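Local coordinates for L-Ribose isomerase (Acinetobacter, PDB 4Q0S), which probably interconverts L-ribose and its ketose L-ribulose, using a cupin barrel that holds a cobalt ion and binds ribitol in the pocket beside it, at residues Glu124-Glu127 with Glu132-Val135; Ser180-Arg185 with Pro189-His194; Ile51-Asp56 with Asn243-Asp248. All coordinates share one frame; numbering follows the deposited sequence.

Contact 1. Residues Glu124-Glu127 with Glu132-Val135. With CO (cobalt (II) ion), chain B; RB0 (D-ribitol), chain C.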
ATOM      1  N   GLU A 124      -2.436  25.815  -1.550  1.00 27.03           N
ATOM      2  CA  GLU A 124      -2.279  24.367  -1.704  1.00 26.52           C
ATOM      3  C   GLU A 124      -1.150  23.789  -0.846  1.00 26.66           C
ATOM      4  O   GLU A 124      -0.303  24.520  -0.333  1.00 23.88           O
ATOM      5  CB  GLU A 124      -1.970  24.027  -3.170  1.00 25.97           C
ATOM      6  CG  GLU A 124      -2.944  24.604  -4.196  1.00 25.76           C
ATOM      7  CD  GLU A 124      -2.440  24.489  -5.634  1.00 25.68           C
ATOM      8  OE1 GLU A 124      -1.352  23.923  -5.864  1.00 27.23           O
ATOM      9  OE2 GLU A 124      -3.133  24.982  -6.545  1.00 26.98           O
ATOM     10  N   SER A 125      -1.161  22.464  -0.708  1.00 25.09           N
ATOM     11  CA  SER A 125      -0.134  21.723   0.017  1.00 24.25           C
ATOM     12  C   SER A 125       0.029  20.429  -0.778  1.00 24.31           C
ATOM     13  O   SER A 125      -0.961  19.880  -1.281  1.00 23.47           O
ATOM     14  CB  SER A 125      -0.567  21.412   1.454  1.00 22.44           C
ATOM     15  OG  SER A 125      -1.514  20.356   1.501  1.00 23.08           O
ATOM     16  N   TYR A 126       1.266  19.954  -0.910  1.00 22.51           N
ATOM     17  CA  TYR A 126       1.526  18.742  -1.680  1.00 24.81           C
ATOM     18  C   TYR A 126       2.116  17.601  -0.875  1.00 23.85           C
ATOM     19  O   TYR A 126       2.957  17.802  -0.002  1.00 25.84           O
ATOM     20  CB  TYR A 126       2.490  19.024  -2.841  1.00 24.83           C
ATOM     21  CG  TYR A 126       2.169  20.251  -3.649  1.00 25.57           C
ATOM     22  CD1 TYR A 126       0.904  20.437  -4.193  1.00 24.98           C
ATOM     23  CD2 TYR A 126       3.142  21.227  -3.878  1.00 25.60           C
ATOM     24  CE1 TYR A 126       0.605  21.562  -4.949  1.00 26.36           C
ATOM     25  CE2 TYR A 126       2.859  22.359  -4.634  1.00 27.23           C
ATOM     26  CZ  TYR A 126       1.588  22.522  -5.165  1.00 28.44           C
ATOM     27  OH  TYR A 126       1.290  23.650  -5.893  1.00 25.89           O
ATOM     28  N   GLU A 127       1.683  16.395  -1.212  1.00 23.50           N
ATOM     29  CA  GLU A 127       2.168  15.175  -0.587  1.00 23.13           C
ATOM     30  C   GLU A 127       2.403  14.208  -1.745  1.00 22.00           C
ATOM     31  O   GLU A 127       1.453  13.795  -2.405  1.00 21.14           O
ATOM     32  CB  GLU A 127       1.106  14.603   0.361  1.00 23.98           C
ATOM     33  CG  GLU A 127       1.506  13.301   1.035  1.00 25.09           C
ATOM     34  CD  GLU A 127       0.320  12.562   1.636  1.00 23.86           C
ATOM     35  OE1 GLU A 127      -0.507  13.203   2.316  1.00 24.69           O
ATOM     36  OE2 GLU A 127       0.225  11.334   1.435  1.00 23.77           O
ATOM     37  N   GLU A 132       8.241  11.314  -8.248  1.00 22.50           N
ATOM     38  CA  GLU A 132       8.845  12.511  -7.679  1.00 24.48           C
ATOM     39  C   GLU A 132       8.228  13.710  -8.354  1.00 24.05           C
ATOM     40  O   GLU A 132       7.874  13.660  -9.530  1.00 25.46           O
ATOM     41  CB  GLU A 132      10.364  12.510  -7.876  1.00 23.76           C
ATOM     42  CG  GLU A 132      11.023  11.228  -7.393  1.00 27.80           C
ATOM     43  CD  GLU A 132      12.444  11.424  -6.899  1.00 31.34           C
ATOM     44  OE1 GLU A 132      13.148  12.330  -7.399  1.00 32.42           O
ATOM     45  OE2 GLU A 132      12.863  10.653  -6.010  1.00 33.20           O
ATOM     46  N   MET A 133       8.096  14.788  -7.602  1.00 22.67           N
ATOM     47  CA  MET A 133       7.474  15.981  -8.122  1.00 23.56           C
ATOM     48  C   MET A 133       8.439  17.149  -8.211  1.00 24.25           C
ATOM     49  O   MET A 133       9.062  17.537  -7.218  1.00 25.78           O
ATOM     50  CB  MET A 133       6.288  16.334  -7.229  1.00 22.90           C
ATOM     51  CG  MET A 133       5.569  17.608  -7.577  1.00 23.52           C
ATOM     52  SD  MET A 133       4.410  17.991  -6.261  1.00 25.04           S
ATOM     53  CE  MET A 133       3.129  18.904  -7.162  1.00 22.43           C
ATOM     54  N   GLU A 134       8.573  17.698  -9.414  1.00 24.17           N
ATOM     55  CA  GLU A 134       9.440  18.844  -9.622  1.00 24.70           C
ATOM     56  C   GLU A 134       8.545  20.063  -9.718  1.00 24.42           C
ATOM     57  O   GLU A 134       7.765  20.217 -10.664  1.00 24.69           O
ATOM     58  CB  GLU A 134      10.284  18.670 -10.888  1.00 24.14           C
ATOM     59  CG  GLU A 134      11.400  17.649 -10.704  1.00 26.13           C
ATOM     60  CD  GLU A 134      12.376  17.603 -11.870  1.00 26.61           C
ATOM     61  OE1 GLU A 134      13.591  17.725 -11.621  1.00 28.67           O
ATOM     62  OE2 GLU A 134      11.940  17.439 -13.024  1.00 27.82           O
ATOM     63  N   VAL A 135       8.649  20.913  -8.705  1.00 24.54           N
ATOM     64  CA  VAL A 135       7.845  22.121  -8.615  1.00 24.15           C
ATOM     65  C   VAL A 135       8.653  23.346  -9.012  1.00 25.82           C
ATOM     66  O   VAL A 135       9.801  23.516  -8.603  1.00 26.39           O
ATOM     67  CB  VAL A 135       7.309  22.321  -7.172  1.00 23.12           C
ATOM     68  CG1 VAL A 135       6.283  23.449  -7.141  1.00 22.54           C
ATOM     69  CG2 VAL A 135       6.689  21.026  -6.661  1.00 22.38           C
TER
HETATM   70 CO    CO B 501      -2.641  25.397  -8.378  1.00 34.28          CO
HETATM   71  C1  RB0 C 502      -4.760  22.610 -11.588  1.00 51.96           C
HETATM   72  O1  RB0 C 502      -5.561  22.725 -12.752  1.00 52.84           O
HETATM   73  C2  RB0 C 502      -5.653  22.369 -10.380  1.00 51.75           C
HETATM   74  O2  RB0 C 502      -6.352  23.565 -10.046  1.00 51.95           O
HETATM   75  C3  RB0 C 502      -4.819  21.867  -9.182  1.00 49.21           C
HETATM   76  O3  RB0 C 502      -5.684  21.432  -8.143  1.00 47.86           O
HETATM   77  C4  RB0 C 502      -3.847  22.920  -8.637  1.00 46.55           C
HETATM   78  O4  RB0 C 502      -4.270  24.218  -9.027  1.00 44.57           O
HETATM   79  C5  RB0 C 502      -2.437  22.652  -9.156  1.00 45.36           C
HETATM   80  O5  RB0 C 502      -1.506  23.527  -8.518  1.00 37.84           O

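Contact 2. Residues Ser180-Arg185 with Pro189-His194. With RB0 (D-ribitol), chain D.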
ATOM      1  N   SER A 180      12.121  29.623  -8.817  1.00 29.13           N
ATOM      2  CA  SER A 180      12.421  28.766  -7.674  1.00 29.00           C
ATOM      3  C   SER A 180      12.042  27.330  -8.014  1.00 28.65           C
ATOM      4  O   SER A 180      11.063  27.083  -8.717  1.00 29.48           O
ATOM      5  CB  SER A 180      11.666  29.231  -6.428  1.00 29.74           C
ATOM      6  OG  SER A 180      12.297  30.365  -5.854  1.00 29.82           O
ATOM      7  N   TYR A 181      12.818  26.385  -7.503  1.00 28.19           N
ATOM      8  CA  TYR A 181      12.593  24.976  -7.797  1.00 27.36           C
ATOM      9  C   TYR A 181      12.816  24.089  -6.586  1.00 27.91           C
ATOM     10  O   TYR A 181      13.654  24.375  -5.732  1.00 28.63           O
ATOM     11  CB  TYR A 181      13.542  24.549  -8.921  1.00 27.44           C
ATOM     12  CG  TYR A 181      13.743  23.057  -9.073  1.00 27.96           C
ATOM     13  CD1 TYR A 181      12.962  22.309  -9.956  1.00 26.14           C
ATOM     14  CD2 TYR A 181      14.743  22.395  -8.356  1.00 26.36           C
ATOM     15  CE1 TYR A 181      13.180  20.938 -10.130  1.00 26.67           C
ATOM     16  CE2 TYR A 181      14.965  21.030  -8.519  1.00 25.35           C
ATOM     17  CZ  TYR A 181      14.185  20.309  -9.407  1.00 24.65           C
ATOM     18  OH  TYR A 181      14.426  18.966  -9.582  1.00 25.43           O
ATOM     19  N   VAL A 182      12.061  23.000  -6.525  1.00 26.56           N
ATOM     20  CA  VAL A 182      12.189  22.040  -5.445  1.00 26.87           C
ATOM     21  C   VAL A 182      11.702  20.693  -5.964  1.00 27.17           C
ATOM     22  O   VAL A 182      10.753  20.626  -6.748  1.00 27.66           O
ATOM     23  CB  VAL A 182      11.360  22.465  -4.195  1.00 26.28           C
ATOM     24  CG1 VAL A 182       9.870  22.464  -4.507  1.00 26.29           C
ATOM     25  CG2 VAL A 182      11.662  21.545  -3.043  1.00 27.46           C
ATOM     26  N   ARG A 183      12.375  19.628  -5.553  1.00 26.09           N
ATOM     27  CA  ARG A 183      11.995  18.286  -5.961  1.00 25.55           C
ATOM     28  C   ARG A 183      11.457  17.581  -4.723  1.00 24.35           C
ATOM     29  O   ARG A 183      12.180  17.392  -3.747  1.00 22.88           O
ATOM     30  CB  ARG A 183      13.209  17.548  -6.534  1.00 25.96           C
ATOM     31  CG  ARG A 183      12.866  16.221  -7.200  1.00 30.11           C
ATOM     32  CD  ARG A 183      13.857  15.895  -8.316  1.00 30.87           C
ATOM     33  NE  ARG A 183      13.629  14.568  -8.881  1.00 33.11           N
ATOM     34  CZ  ARG A 183      14.183  14.128 -10.007  1.00 34.56           C
ATOM     35  NH1 ARG A 183      14.997  14.918 -10.699  1.00 34.85           N
ATOM     36  NH2 ARG A 183      13.938  12.895 -10.431  1.00 31.49           N
ATOM     37  N   LEU A 184      10.180  17.203  -4.769  1.00 22.54           N
ATOM     38  CA  LEU A 184       9.522  16.547  -3.640  1.00 23.33           C
ATOM     39  C   LEU A 184       9.401  15.043  -3.854  1.00 23.90           C
ATOM     40  O   LEU A 184       9.186  14.581  -4.977  1.00 21.62           O
ATOM     41  CB  LEU A 184       8.121  17.133  -3.436  1.00 23.10           C
ATOM     42  CG  LEU A 184       8.026  18.652  -3.234  1.00 27.05           C
ATOM     43  CD1 LEU A 184       6.556  19.065  -3.135  1.00 23.30           C
ATOM     44  CD2 LEU A 184       8.790  19.055  -1.979  1.00 23.46           C
ATOM     45  N   ARG A 185       9.523  14.294  -2.762  1.00 24.70           N
ATOM     46  CA  ARG A 185       9.433  12.838  -2.798  1.00 26.69           C
ATOM     47  C   ARG A 185       8.487  12.312  -1.730  1.00 24.47           C
ATOM     48  O   ARG A 185       8.101  13.036  -0.817  1.00 24.18           O
ATOM     49  CB  ARG A 185      10.821  12.221  -2.587  1.00 28.06           C
ATOM     50  CG  ARG A 185      11.755  12.374  -3.771  1.00 32.61           C
ATOM     51  CD  ARG A 185      13.137  11.828  -3.442  1.00 37.01           C
ATOM     52  NE  ARG A 185      13.963  12.838  -2.797  1.00 42.11           N
ATOM     53  CZ  ARG A 185      14.580  13.818  -3.449  1.00 44.33           C
ATOM     54  NH1 ARG A 185      14.472  13.910  -4.768  1.00 42.87           N
ATOM     55  NH2 ARG A 185      15.291  14.717  -2.781  1.00 44.71           N
ATOM     56  N   PRO A 189       8.257  16.383   4.100  1.00 24.82           N
ATOM     57  CA  PRO A 189       7.302  17.183   4.866  1.00 23.83           C
ATOM     58  C   PRO A 189       6.286  17.712   3.855  1.00 24.05           C
ATOM     59  O   PRO A 189       6.612  17.867   2.672  1.00 24.89           O
ATOM     60  CB  PRO A 189       8.172  18.307   5.433  1.00 23.51           C
ATOM     61  CG  PRO A 189       9.535  17.667   5.539  1.00 23.98           C
ATOM     62  CD  PRO A 189       9.630  16.900   4.249  1.00 22.09           C
ATOM     63  N   LYS A 190       5.057  17.962   4.297  1.00 25.26           N
ATOM     64  CA  LYS A 190       4.035  18.512   3.412  1.00 23.98           C
ATOM     65  C   LYS A 190       4.572  19.834   2.862  1.00 23.60           C
ATOM     66  O   LYS A 190       5.218  20.586   3.590  1.00 23.58           O
ATOM     67  CB  LYS A 190       2.745  18.770   4.196  1.00 25.65           C
ATOM     68  CG  LYS A 190       1.962  17.516   4.559  1.00 26.52           C
ATOM     69  CD  LYS A 190       0.992  17.137   3.451  1.00 27.92           C
ATOM     70  CE  LYS A 190       0.019  16.061   3.899  1.00 28.84           C
ATOM     71  NZ  LYS A 190      -0.994  15.757   2.848  1.00 28.44           N
ATOM     72  N   PHE A 191       4.305  20.117   1.591  1.00 22.00           N
ATOM     73  CA  PHE A 191       4.790  21.341   0.957  1.00 23.13           C
ATOM     74  C   PHE A 191       3.665  22.326   0.681  1.00 24.02           C
ATOM     75  O   PHE A 191       2.725  22.013  -0.055  1.00 25.25           O
ATOM     76  CB  PHE A 191       5.490  21.016  -0.362  1.00 21.58           C
ATOM     77  CG  PHE A 191       6.306  22.153  -0.900  1.00 22.48           C
ATOM     78  CD1 PHE A 191       7.652  22.273  -0.571  1.00 21.41           C
ATOM     79  CD2 PHE A 191       5.722  23.126  -1.716  1.00 21.84           C
ATOM     80  CE1 PHE A 191       8.412  23.349  -1.049  1.00 21.19           C
ATOM     81  CE2 PHE A 191       6.468  24.201  -2.195  1.00 19.92           C
ATOM     82  CZ  PHE A 191       7.815  24.312  -1.860  1.00 21.24           C
ATOM     83  N   VAL A 192       3.778  23.523   1.250  1.00 23.14           N
ATOM     84  CA  VAL A 192       2.756  24.554   1.087  1.00 24.48           C
ATOM     85  C   VAL A 192       3.001  25.547  -0.049  1.00 24.17           C
ATOM     86  O   VAL A 192       4.071  26.143  -0.162  1.00 22.98           O
ATOM     87  CB  VAL A 192       2.578  25.365   2.403  1.00 25.12           C
ATOM     88  CG1 VAL A 192       1.584  26.506   2.200  1.00 23.25           C
ATOM     89  CG2 VAL A 192       2.097  24.441   3.510  1.00 26.52           C
ATOM     90  N   MET A 193       1.994  25.714  -0.895  1.00 25.18           N
ATOM     91  CA  MET A 193       2.069  26.668  -1.994  1.00 25.53           C
ATOM     92  C   MET A 193       1.016  27.717  -1.654  1.00 27.32           C
ATOM     93  O   MET A 193      -0.177  27.504  -1.880  1.00 24.22           O
ATOM     94  CB  MET A 193       1.730  25.994  -3.327  1.00 24.76           C
ATOM     95  CG  MET A 193       1.796  26.926  -4.543  1.00 22.29           C
ATOM     96  SD  MET A 193       3.435  27.688  -4.769  1.00 27.74           S
ATOM     97  CE  MET A 193       4.487  26.216  -5.012  1.00 23.97           C
ATOM     98  N   HIS A 194       1.451  28.840  -1.085  1.00 27.34           N
ATOM     99  CA  HIS A 194       0.508  29.889  -0.712  1.00 26.14           C
ATOM    100  C   HIS A 194      -0.214  30.469  -1.911  1.00 26.51           C
ATOM    101  O   HIS A 194       0.305  30.476  -3.033  1.00 25.20           O
ATOM    102  CB  HIS A 194       1.216  31.030   0.030  1.00 26.56           C
ATOM    103  CG  HIS A 194       1.641  30.679   1.421  1.00 27.28           C
ATOM    104  ND1 HIS A 194       0.761  30.210   2.373  1.00 27.47           N
ATOM    105  CD2 HIS A 194       2.849  30.752   2.028  1.00 28.54           C
ATOM    106  CE1 HIS A 194       1.409  30.010   3.508  1.00 26.32           C
ATOM    107  NE2 HIS A 194       2.677  30.331   3.325  1.00 29.55           N
TER
HETATM  108  C1  RB0 D 503       8.259  23.133   5.230  1.00 30.64           C
HETATM  109  O1  RB0 D 503       8.324  22.051   6.140  1.00 31.45           O
HETATM  110  C2  RB0 D 503       8.179  22.585   3.818  1.00 30.01           C
HETATM  111  O2  RB0 D 503       9.277  21.712   3.599  1.00 32.87           O
HETATM  112  C3  RB0 D 503       8.217  23.723   2.795  1.00 30.40           C
HETATM  113  O3  RB0 D 503       9.436  24.442   2.909  1.00 29.39           O
HETATM  114  C4  RB0 D 503       7.038  24.688   2.923  1.00 29.79           C
HETATM  115  O4  RB0 D 503       5.828  23.957   3.050  1.00 29.87           O
HETATM  116  C5  RB0 D 503       6.983  25.579   1.687  1.00 27.79           C
HETATM  117  O5  RB0 D 503       5.847  26.419   1.740  1.00 30.40           O

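Contact 3. Residues Ile51-Asp56 with Asn243-Asp248. With NCO (cobalt hexammine(III)), chain E.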
ATOM      1  N   ILE A  51      -7.400  16.158 -17.881  1.00 27.45           N
ATOM      2  CA  ILE A  51      -7.286  17.535 -18.356  1.00 27.58           C
ATOM      3  C   ILE A  51      -6.156  17.792 -19.352  1.00 27.37           C
ATOM      4  O   ILE A  51      -5.025  17.345 -19.170  1.00 29.71           O
ATOM      5  CB  ILE A  51      -7.095  18.485 -17.148  1.00 27.33           C
ATOM      6  CG1 ILE A  51      -8.219  18.259 -16.135  1.00 26.97           C
ATOM      7  CG2 ILE A  51      -7.082  19.946 -17.602  1.00 28.36           C
ATOM      8  CD1 ILE A  51      -7.927  18.861 -14.757  1.00 23.95           C
ATOM      9  N   VAL A  52      -6.474  18.522 -20.414  1.00 28.50           N
ATOM     10  CA  VAL A  52      -5.493  18.890 -21.431  1.00 29.40           C
ATOM     11  C   VAL A  52      -5.569  20.418 -21.463  1.00 30.68           C
ATOM     12  O   VAL A  52      -6.627  20.982 -21.745  1.00 31.57           O
ATOM     13  CB  VAL A  52      -5.862  18.295 -22.809  1.00 29.46           C
ATOM     14  CG1 VAL A  52      -4.814  18.675 -23.845  1.00 28.13           C
ATOM     15  CG2 VAL A  52      -5.970  16.772 -22.700  1.00 28.65           C
ATOM     16  N   PHE A  53      -4.456  21.080 -21.157  1.00 30.29           N
ATOM     17  CA  PHE A  53      -4.426  22.541 -21.094  1.00 30.99           C
ATOM     18  C   PHE A  53      -4.210  23.283 -22.409  1.00 31.75           C
ATOM     19  O   PHE A  53      -3.143  23.852 -22.646  1.00 32.24           O
ATOM     20  CB  PHE A  53      -3.370  22.994 -20.080  1.00 30.12           C
ATOM     21  CG  PHE A  53      -3.608  22.481 -18.678  1.00 29.43           C
ATOM     22  CD1 PHE A  53      -3.083  21.257 -18.270  1.00 29.83           C
ATOM     23  CD2 PHE A  53      -4.356  23.227 -17.770  1.00 31.67           C
ATOM     24  CE1 PHE A  53      -3.296  20.784 -16.975  1.00 29.22           C
ATOM     25  CE2 PHE A  53      -4.577  22.764 -16.470  1.00 30.64           C
ATOM     26  CZ  PHE A  53      -4.046  21.541 -16.072  1.00 30.26           C
ATOM     27  N   GLY A  54      -5.231  23.289 -23.253  1.00 33.22           N
ATOM     28  CA  GLY A  54      -5.118  23.987 -24.520  1.00 35.70           C
ATOM     29  C   GLY A  54      -5.120  23.096 -25.744  1.00 35.68           C
ATOM     30  O   GLY A  54      -4.616  21.972 -25.715  1.00 35.02           O
ATOM     31  N   ALA A  55      -5.681  23.624 -26.828  1.00 36.94           N
ATOM     32  CA  ALA A  55      -5.790  22.920 -28.102  1.00 37.37           C
ATOM     33  C   ALA A  55      -4.494  22.299 -28.613  1.00 38.02           C
ATOM     34  O   ALA A  55      -4.498  21.176 -29.113  1.00 40.11           O
ATOM     35  CB  ALA A  55      -6.354  23.868 -29.158  1.00 38.13           C
ATOM     36  N   ASP A  56      -3.385  23.019 -28.503  1.00 38.30           N
ATOM     37  CA  ASP A  56      -2.120  22.485 -28.984  1.00 39.83           C
ATOM     38  C   ASP A  56      -1.499  21.462 -28.030  1.00 38.64           C
ATOM     39  O   ASP A  56      -0.412  20.943 -28.291  1.00 36.94           O
ATOM     40  CB  ASP A  56      -1.127  23.622 -29.251  1.00 44.65           C
ATOM     41  CG  ASP A  56      -0.982  24.556 -28.072  1.00 49.77           C
ATOM     42  OD1 ASP A  56      -0.767  24.063 -26.944  1.00 52.23           O
ATOM     43  OD2 ASP A  56      -1.076  25.787 -28.271  1.00 54.63           O
ATOM     44  N   ASN A 243      -8.610  30.491 -11.123  1.00 46.68           N
ATOM     45  CA  ASN A 243      -7.461  29.948 -11.837  1.00 47.41           C
ATOM     46  C   ASN A 243      -6.955  31.013 -12.791  1.00 47.22           C
ATOM     47  O   ASN A 243      -7.718  31.560 -13.586  1.00 48.32           O
ATOM     48  CB  ASN A 243      -7.830  28.700 -12.643  1.00 48.63           C
ATOM     49  CG  ASN A 243      -8.120  27.498 -11.768  1.00 51.76           C
ATOM     50  OD1 ASN A 243      -7.638  27.405 -10.639  1.00 51.48           O
ATOM     51  ND2 ASN A 243      -8.898  26.557 -12.295  1.00 52.57           N
ATOM     52  N   ASP A 244      -5.665  31.310 -12.708  1.00 45.97           N
ATOM     53  CA  ASP A 244      -5.065  32.311 -13.574  1.00 45.00           C
ATOM     54  C   ASP A 244      -3.815  31.704 -14.194  1.00 43.74           C
ATOM     55  O   ASP A 244      -2.735  31.756 -13.607  1.00 43.33           O
ATOM     56  CB  ASP A 244      -4.689  33.554 -12.763  1.00 46.70           C
ATOM     57  CG  ASP A 244      -4.426  34.771 -13.637  1.00 48.27           C
ATOM     58  OD1 ASP A 244      -3.900  34.612 -14.762  1.00 47.16           O
ATOM     59  OD2 ASP A 244      -4.740  35.896 -13.186  1.00 49.40           O
ATOM     60  N   PHE A 245      -3.970  31.111 -15.372  1.00 42.24           N
ATOM     61  CA  PHE A 245      -2.847  30.496 -16.066  1.00 42.68           C
ATOM     62  C   PHE A 245      -2.043  31.561 -16.800  1.00 42.63           C
ATOM     63  O   PHE A 245      -2.614  32.494 -17.366  1.00 43.28           O
ATOM     64  CB  PHE A 245      -3.359  29.439 -17.048  1.00 42.88           C
ATOM     65  CG  PHE A 245      -3.957  28.239 -16.374  1.00 44.21           C
ATOM     66  CD1 PHE A 245      -3.164  27.144 -16.043  1.00 44.88           C
ATOM     67  CD2 PHE A 245      -5.298  28.229 -16.004  1.00 45.41           C
ATOM     68  CE1 PHE A 245      -3.696  26.057 -15.348  1.00 45.42           C
ATOM     69  CE2 PHE A 245      -5.844  27.147 -15.307  1.00 46.10           C
ATOM     70  CZ  PHE A 245      -5.040  26.060 -14.979  1.00 45.79           C
ATOM     71  N   VAL A 246      -0.720  31.424 -16.772  1.00 41.84           N
ATOM     72  CA  VAL A 246       0.159  32.376 -17.442  1.00 43.60           C
ATOM     73  C   VAL A 246      -0.098  32.360 -18.948  1.00 46.02           C
ATOM     74  O   VAL A 246      -0.122  33.409 -19.596  1.00 46.26           O
ATOM     75  CB  VAL A 246       1.642  32.049 -17.176  1.00 41.67           C
ATOM     76  CG1 VAL A 246       2.534  33.044 -17.898  1.00 39.98           C
ATOM     77  CG2 VAL A 246       1.920  32.081 -15.684  1.00 41.46           C
ATOM     78  N   SER A 247      -0.291  31.165 -19.500  1.00 47.43           N
ATOM     79  CA  SER A 247      -0.562  31.018 -20.925  1.00 49.97           C
ATOM     80  C   SER A 247      -2.073  31.024 -21.144  1.00 51.05           C
ATOM     81  O   SER A 247      -2.795  30.241 -20.527  1.00 50.41           O
ATOM     82  CB  SER A 247       0.025  29.705 -21.435  1.00 50.93           C
ATOM     83  OG  SER A 247      -0.085  29.625 -22.845  1.00 57.27           O
ATOM     84  N   ASP A 248      -2.553  31.901 -22.021  1.00 53.24           N
ATOM     85  CA  ASP A 248      -3.988  31.993 -22.279  1.00 55.90           C
ATOM     86  C   ASP A 248      -4.578  30.710 -22.847  1.00 57.60           C
ATOM     87  O   ASP A 248      -5.749  30.399 -22.613  1.00 56.84           O
ATOM     88  CB  ASP A 248      -4.295  33.156 -23.226  1.00 57.06           C
ATOM     89  CG  ASP A 248      -3.941  34.502 -22.627  1.00 58.21           C
ATOM     90  OD1 ASP A 248      -2.750  34.878 -22.670  1.00 58.45           O
ATOM     91  OD2 ASP A 248      -4.853  35.175 -22.100  1.00 58.51           O
TER
HETATM   92 CO   NCO E 504      -3.755  35.980 -18.319  1.00 45.06          CO
HETATM   93  N1  NCO E 504      -4.323  37.295 -17.222  1.00 47.14           N
HETATM   94  N2  NCO E 504      -5.035  36.421 -19.508  1.00 47.44           N
HETATM   95  N3  NCO E 504      -2.468  35.539 -17.123  1.00 47.05           N
HETATM   96  N4  NCO E 504      -4.900  34.829 -17.519  1.00 46.62           N
HETATM   97  N5  NCO E 504      -2.613  37.128 -19.114  1.00 45.19           N
HETATM   98  N6  NCO E 504      -3.193  34.664 -19.421  1.00 46.68           N

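Contact 1. Residues Glu124-Glu127 with Glu132-Val135
In the interior of the cupin barrel, just behind the cobalt site, Met133 lays its terminal methyl over the ring of Tyr126. Met133 CE lies 3.9 Å from the centroid of the Tyr126 ring and only 12° off the ring normal, a CH-pi contact made almost over the ring centre. Met133 SD stands 4.6 Å from the same Tyr126 centroid and meets it obliquely, so the thioether as a whole forms a Met-aromatic contact. The Met133 chain is extended, with CG anti to the backbone N (chi1 176°), and this straight reach carries CE across the gap between the two sheets to meet the Tyr126 side chain at about a right angle. Val135 adds a looser touch, its CG1 4.4 Å from Tyr126 CE2. With the ring braced in this way, the phenol points at the metal site: Tyr126 OH donates a 2.7 Å hydrogen bond to Glu124 OE1, meeting that oxygen nearly along its C-O axis. The other oxygen, Glu124 OE2, binds cobalt at 1.9 Å, so Tyr126 acts as a second-shell residue that helps fix the rotation of a first-shell carboxylate. His117, His119 and His199 complete the protein ligands, the three-histidine, one-glutamate set of classic cupins, while O4 and O5 of ribitol also coordinate the ion. Glu124 OE1 approaches ribitol O5 to 2.7 Å. The two segments belong to different sheets of the barrel and share no hydrogen bond. Strand 124-130 runs between strands 211-217 and 191-193, and Glu127 on it forms a salt bridge to Arg214 of the second subunit. Facing it, strand 132-137 lies between strands 180-185 and 199-202, where Leu184 and Phe201 pack against Met133.

Contact 2. Residues Ser180-Arg185 with Pro189-His194
Phe191 is wedged against Leu184 and Val182 where the edge strands of the two cupin sheets, 191-193 and 180-185, face each other. Both Leu184 methyls lie against the base of the Phe191 side chain: Leu184 CD1 is 3.6 Å from Phe191 CB, and Leu184 CD2 is 3.7 Å from Phe191 CD1. Farther out, Val182 CG1 meets the end of the ring, 3.8 Å from Phe191 CZ. Both aliphatic residues approach the ring obliquely, and no hydrogen bond joins the segments. A chi1 of -166° swings the Phe191 ring away from its own N and toward strand 180-185.

Each strand is held at its side by the next strand of its own sheet, Phe191 through backbone bonding with Tyr126 and Leu184 with Met133. Lys190, facing the other way, forms salt bridges to Glu127 and to Asp103 of the second subunit. A second ribitol, well away from the cobalt, rests on strand 191-193, with C5 over one face of the Phe191 ring. The backbone of Val192 grips it at two points: Val192 N donates to ribitol O4 at 2.8 Å with an N-H...O angle of 169°, and ribitol O5 donates to Val192 O at 2.6 Å.

Contact 3. Residues Ile51-Asp56 with Asn243-Asp248
Part of the wall of the ribitol pocket next to the cobalt is made by two phenylalanines, Phe53 and Phe245, both of which touch the sugar alcohol. Phe53 CE2 lies 3.6 Å from Phe245 CE1 and equally close to Phe245 CZ. The ring planes are inclined at 48° with centroids 5.5 Å apart, an oblique pairing. Ile51 CG2 lies over one face of the Phe53 ring, toward its rim. Phe53 is also the centre of an inverse gamma turn just after strand 50-52, marked by a weak 3.1 Å bond from Gly54 N to Val52 O.

In the cupin fold the contact joins the loop after strand 50-52, outermost in one sheet of the chain, to strand 244-245, outermost in the other. Phe245 further stacks on His117, a cobalt ligand, and Arg254 of helix 248-254 packs against both phenylalanines. Ser247 takes the N-cap position of that helix. Away from the pocket, a cobalt hexammine, probably from crystallisation, sits against residues 244-248, held by backbone carbonyls and two aspartates. Phe245 O accepts from three of its ammines, the shortest bond being 3.0 Å from N6. Asp244 OD1 takes two, N3 and N4, and Asp248 OD2 accepts a 2.9 Å bond from ammine N2.

Following the chain from the N terminus, the first segment of contact 3 comes at 51-56, before most of the barrel strands. Contact 1 opens and closes next, across the short turn between strands 124-130 and 132-137, where the chain passes from one sheet to the other. Contact 2 follows in series, closing another short loop between 180-185 and 189-194; its strands pair with those of contact 1, 180-185 with 132-137 and 191-193 with 124-130, and the two contacts touch, as in the 2.5 Å approach of Glu134 OE1 to Tyr181 OH. Only at 243-248 does contact 3 close, enclosing both. It lies across the chain's centre from them, yet all three span the same two sheets.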